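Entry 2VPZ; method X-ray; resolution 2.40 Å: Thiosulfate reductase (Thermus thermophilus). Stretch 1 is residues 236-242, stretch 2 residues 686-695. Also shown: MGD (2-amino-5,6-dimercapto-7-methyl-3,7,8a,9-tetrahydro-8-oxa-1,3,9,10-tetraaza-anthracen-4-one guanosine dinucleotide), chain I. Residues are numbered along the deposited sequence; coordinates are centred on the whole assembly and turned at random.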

# COMPACT_ATOMS: atom_id res chain seq x y z
N ASP A 236 9.33 -25.31 -13.82
CA ASP A 236 10.77 -24.99 -13.91
C ASP A 236 11.40 -25.26 -12.51
O ASP A 236 10.78 -24.98 -11.49
CB ASP A 236 10.86 -23.45 -14.24
CG ASP A 236 12.24 -23.00 -14.81
OD1 ASP A 236 13.30 -23.45 -14.33
OD2 ASP A 236 12.24 -22.13 -15.74
N PRO A 237 12.63 -25.84 -12.46
CA PRO A 237 13.22 -26.05 -11.12
C PRO A 237 13.69 -24.69 -10.51
O PRO A 237 14.13 -24.64 -9.36
CB PRO A 237 14.39 -27.02 -11.36
CG PRO A 237 14.74 -26.83 -12.83
CD PRO A 237 13.40 -26.55 -13.49
N ARG A 238 13.57 -23.62 -11.30
CA ARG A 238 14.02 -22.26 -10.90
C ARG A 238 12.85 -21.22 -10.94
O ARG A 238 12.08 -21.20 -11.90
CB ARG A 238 15.16 -21.77 -11.84
CG ARG A 238 16.10 -20.66 -11.28
CD ARG A 238 16.99 -20.05 -12.39
NE ARG A 238 16.26 -19.88 -13.65
CZ ARG A 238 15.90 -18.71 -14.18
NH1 ARG A 238 16.20 -17.58 -13.56
NH2 ARG A 238 15.22 -18.66 -15.33
N PHE A 239 12.71 -20.38 -9.90
CA PHE A 239 11.66 -19.33 -9.84
C PHE A 239 12.12 -18.13 -10.70
O PHE A 239 12.63 -17.12 -10.18
CB PHE A 239 11.37 -18.83 -8.40
CG PHE A 239 10.08 -17.96 -8.28
CD1 PHE A 239 8.83 -18.57 -8.20
CD2 PHE A 239 10.15 -16.57 -8.19
CE1 PHE A 239 7.64 -17.82 -8.05
CE2 PHE A 239 8.96 -15.78 -8.04
CZ PHE A 239 7.72 -16.42 -7.98
N SER A 240 11.91 -18.25 -12.01
CA SER A 240 12.29 -17.25 -13.03
C SER A 240 11.41 -15.98 -13.09
O SER A 240 10.51 -15.78 -12.25
CB SER A 240 12.28 -17.88 -14.43
OG SER A 240 10.96 -17.97 -14.97
N THR A 241 11.66 -15.13 -14.08
CA THR A 241 10.89 -13.91 -14.28
C THR A 241 9.44 -14.25 -14.65
O THR A 241 8.49 -13.68 -14.08
CB THR A 241 11.48 -12.97 -15.39
OG1 THR A 241 12.78 -12.50 -15.03
CG2 THR A 241 10.52 -11.77 -15.63
N ALA A 242 9.27 -15.19 -15.58
CA ALA A 242 7.94 -15.64 -16.01
C ALA A 242 7.19 -16.30 -14.83
O ALA A 242 5.96 -16.16 -14.71
CB ALA A 242 8.05 -16.61 -17.24
N ALA A 686 17.14 -17.44 -2.53
CA ALA A 686 16.24 -18.51 -2.90
C ALA A 686 15.15 -18.21 -3.94
O ALA A 686 14.36 -17.27 -3.80
CB ALA A 686 15.59 -19.14 -1.65
N ARG A 687 15.15 -19.04 -4.99
CA ARG A 687 14.28 -19.05 -6.15
C ARG A 687 14.76 -20.29 -6.92
O ARG A 687 14.57 -20.38 -8.12
CB ARG A 687 14.47 -17.85 -7.08
CG ARG A 687 14.15 -16.46 -6.53
CD ARG A 687 13.50 -15.58 -7.63
NE ARG A 687 14.27 -14.42 -8.05
CZ ARG A 687 14.32 -13.94 -9.29
NH1 ARG A 687 13.65 -14.55 -10.26
NH2 ARG A 687 15.04 -12.84 -9.58
N ILE A 688 15.42 -21.21 -6.23
CA ILE A 688 15.94 -22.42 -6.87
C ILE A 688 15.97 -23.64 -5.93
O ILE A 688 16.13 -23.49 -4.71
CB ILE A 688 17.41 -22.16 -7.48
CG1 ILE A 688 17.82 -23.27 -8.46
CG2 ILE A 688 18.43 -21.99 -6.33
CD1 ILE A 688 18.58 -22.79 -9.75
N ARG A 689 15.76 -24.84 -6.49
CA ARG A 689 15.81 -26.10 -5.72
C ARG A 689 17.29 -26.29 -5.20
O ARG A 689 18.20 -25.59 -5.67
CB ARG A 689 15.38 -27.29 -6.59
CG ARG A 689 13.96 -27.17 -7.20
CD ARG A 689 13.58 -28.36 -8.11
NE ARG A 689 14.16 -29.63 -7.66
CZ ARG A 689 13.52 -30.62 -7.05
NH1 ARG A 689 12.22 -30.53 -6.80
NH2 ARG A 689 14.17 -31.72 -6.70
N LYS A 690 17.51 -27.20 -4.25
CA LYS A 690 18.82 -27.48 -3.62
C LYS A 690 19.78 -28.39 -4.44
O LYS A 690 20.98 -28.51 -4.15
CB LYS A 690 18.64 -28.05 -2.20
CG LYS A 690 17.89 -27.13 -1.22
CD LYS A 690 17.80 -27.68 0.21
CE LYS A 690 16.94 -26.78 1.12
NZ LYS A 690 17.19 -26.96 2.59
N ASP A 691 19.16 -29.01 -5.46
CA ASP A 691 19.66 -29.94 -6.52
C ASP A 691 20.50 -29.23 -7.58
O ASP A 691 21.15 -29.86 -8.42
CB ASP A 691 18.61 -30.39 -7.53
CG ASP A 691 17.50 -31.21 -6.98
OD1 ASP A 691 17.79 -32.23 -6.36
OD2 ASP A 691 16.34 -30.87 -7.28
N CYS A 692 20.26 -27.93 -7.66
CA CYS A 692 20.77 -27.14 -8.75
C CYS A 692 21.50 -25.91 -8.45
O CYS A 692 21.50 -25.39 -7.33
CB CYS A 692 19.59 -26.77 -9.67
SG CYS A 692 18.57 -28.08 -10.34
N VAL A 693 22.05 -25.40 -9.54
CA VAL A 693 22.82 -24.18 -9.61
C VAL A 693 22.55 -23.64 -11.06
O VAL A 693 22.31 -24.41 -12.00
CB VAL A 693 24.35 -24.52 -9.28
CG1 VAL A 693 25.28 -24.09 -10.38
CG2 VAL A 693 24.74 -23.90 -7.92
N TYR A 694 22.54 -22.33 -11.22
CA TYR A 694 22.22 -21.67 -12.50
C TYR A 694 23.17 -20.49 -12.83
O TYR A 694 23.56 -19.76 -11.91
CB TYR A 694 20.75 -21.15 -12.41
CG TYR A 694 20.27 -20.26 -13.56
CD1 TYR A 694 19.72 -20.81 -14.72
CD2 TYR A 694 20.41 -18.86 -13.50
CE1 TYR A 694 19.31 -20.00 -15.81
CE2 TYR A 694 20.01 -18.03 -14.58
CZ TYR A 694 19.46 -18.62 -15.74
OH TYR A 694 19.06 -17.84 -16.81
N ILE A 695 23.59 -20.33 -14.09
CA ILE A 695 24.41 -19.19 -14.53
C ILE A 695 23.96 -18.77 -15.94
O ILE A 695 23.48 -19.62 -16.71
CB ILE A 695 25.98 -19.48 -14.58
CG1 ILE A 695 26.29 -20.59 -15.58
CG2 ILE A 695 26.52 -19.75 -13.15
CD1 ILE A 695 27.81 -20.75 -15.94
PB MGD I . 14.54 -22.89 -21.98
O1B MGD I . 15.75 -23.74 -22.02
O2B MGD I . 13.24 -23.46 -22.23
O3B MGD I . 15.05 -21.79 -23.03
O3A MGD I . 15.48 -19.59 -24.22
PA MGD I . 14.36 -20.65 -23.92
O1A MGD I . 13.96 -21.09 -25.25
O2A MGD I . 13.28 -20.00 -23.19
O5' MGD I . 14.44 -22.16 -20.61
C5' MGD I . 15.48 -21.77 -19.71
C4' MGD I . 14.82 -22.14 -18.39
O4' MGD I . 14.80 -23.56 -18.46
C3' MGD I . 15.57 -21.82 -17.07
O3' MGD I . 14.69 -21.17 -16.11
C2' MGD I . 15.99 -23.19 -16.50
O2' MGD I . 15.65 -23.25 -15.12
C1' MGD I . 15.00 -24.12 -17.16
N9 MGD I . 15.18 -25.59 -17.02
C8 MGD I . 16.37 -26.27 -16.90
N7 MGD I . 16.18 -27.61 -16.78
C5 MGD I . 14.83 -27.81 -16.79
C6 MGD I . 13.94 -28.97 -16.61
O6 MGD I . 14.47 -30.08 -16.52
N1 MGD I . 12.62 -28.79 -16.66
C2 MGD I . 12.06 -27.56 -16.79
N2 MGD I . 10.69 -27.42 -16.82
N3 MGD I . 12.82 -26.43 -16.94
C4 MGD I . 14.18 -26.48 -16.95
C10 MGD I . 16.53 -19.61 -25.16
C11 MGD I . 16.02 -18.82 -26.32
O11 MGD I . 15.94 -17.44 -25.91
C12 MGD I . 16.76 -19.10 -27.65
S12 MGD I . 16.98 -20.66 -28.23
C13 MGD I . 17.28 -18.09 -28.45
S13 MGD I . 17.97 -18.46 -29.96
C14 MGD I . 17.21 -16.65 -28.02
N15 MGD I . 18.41 -16.09 -27.52
C16 MGD I . 18.39 -15.01 -26.68
C17 MGD I . 19.61 -14.31 -26.14
O17 MGD I . 20.76 -14.69 -26.51
N18 MGD I . 19.47 -13.22 -25.31
C19 MGD I . 18.21 -12.86 -24.93
N19 MGD I . 18.12 -11.87 -24.07
N20 MGD I . 17.03 -13.45 -25.32
C21 MGD I . 17.10 -14.48 -26.22
N22 MGD I . 16.03 -15.13 -26.64
C23 MGD I . 16.05 -16.49 -27.06
O HOH W 1 14.46 -12.73 -12.80

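The two stretches meet through a short backbone pairing between loops, extended by one arginine that reaches back to a carbonyl and by another that stacks on a tyrosine beside the bound MGD. They are far apart in sequence, and together they bury 468 Å² of surface.

The pairing is centred on a single beta bridge, Arg238 with Ile688, whose CA atoms lie 4.5 Å apart. Two backbone hydrogen bonds hold it. Phe239 N donates to Arg687 O at 2.6 Å, with a nearly straight angle of 167°. Arg689 N donates to Pro237 O at 3.3 Å, and this bond is weak. The register runs antiparallel: Pro237 faces Arg689, and Phe239 faces Arg687. Arg687 O also receives a CA-H...O contact from Arg238 CA at 3.4 Å. The bridge does not grow into a longer ladder here.

Arg687 gives the largest area to the contact from its stretch. Its CA-to-CB bond points toward stretch 1, and Arg687 CB packs 3.5 Å from Phe239 CB. Its chain then passes the edge of the Phe239 ring. At its end, Arg687 NH1 donates to Phe239 O at 2.8 Å. Phe239 therefore bonds Arg687 through both its backbone N and its backbone O. Water 1 adds an indirect link. Water 1 donates to Thr241 OG1 at 2.8 Å and accepts from Arg687 NH1 at 3.2 Å.

Arg238 works differently. Its guanidinium lies flat on the Tyr694 ring, with centres 4.1 Å apart and planes at 10°. The positive charge thus sits over the pi cloud, a cation-pi arrangement. Arg238 CD adds a CH-pi contact, 3.7 Å from the Tyr694 ring centroid. Lower on the side chain, Arg238 CG touches Ile688 CD1 at 3.6 Å.

Stacking leaves the guanidinium edge free for polar partners. Arg238 NH2 donates to MGD O3' at 2.7 Å, and Arg238 NE makes a weak bond to MGD O3' at 3.2 Å. Asp236 holds the same ribose: Asp236 OD2 accepts from MGD O3' at 2.7 Å, and Asp236 OD1 from MGD O2' at a very short 2.5 Å. Asp236 OD1 also accepts from Arg238 N at 3.0 Å, which ties the acid to the backbone of the bridging residue.

Pro237 adds further carbon contact. Pro237 CB lies 3.6 Å from Arg689 CD, against the aliphatic part of that side chain, and 4.4 Å from Cys692 SG. Arg689 is also modelled in a salt bridge with Asp691 within its own stretch, although the position of Asp691 OD2 is less sure.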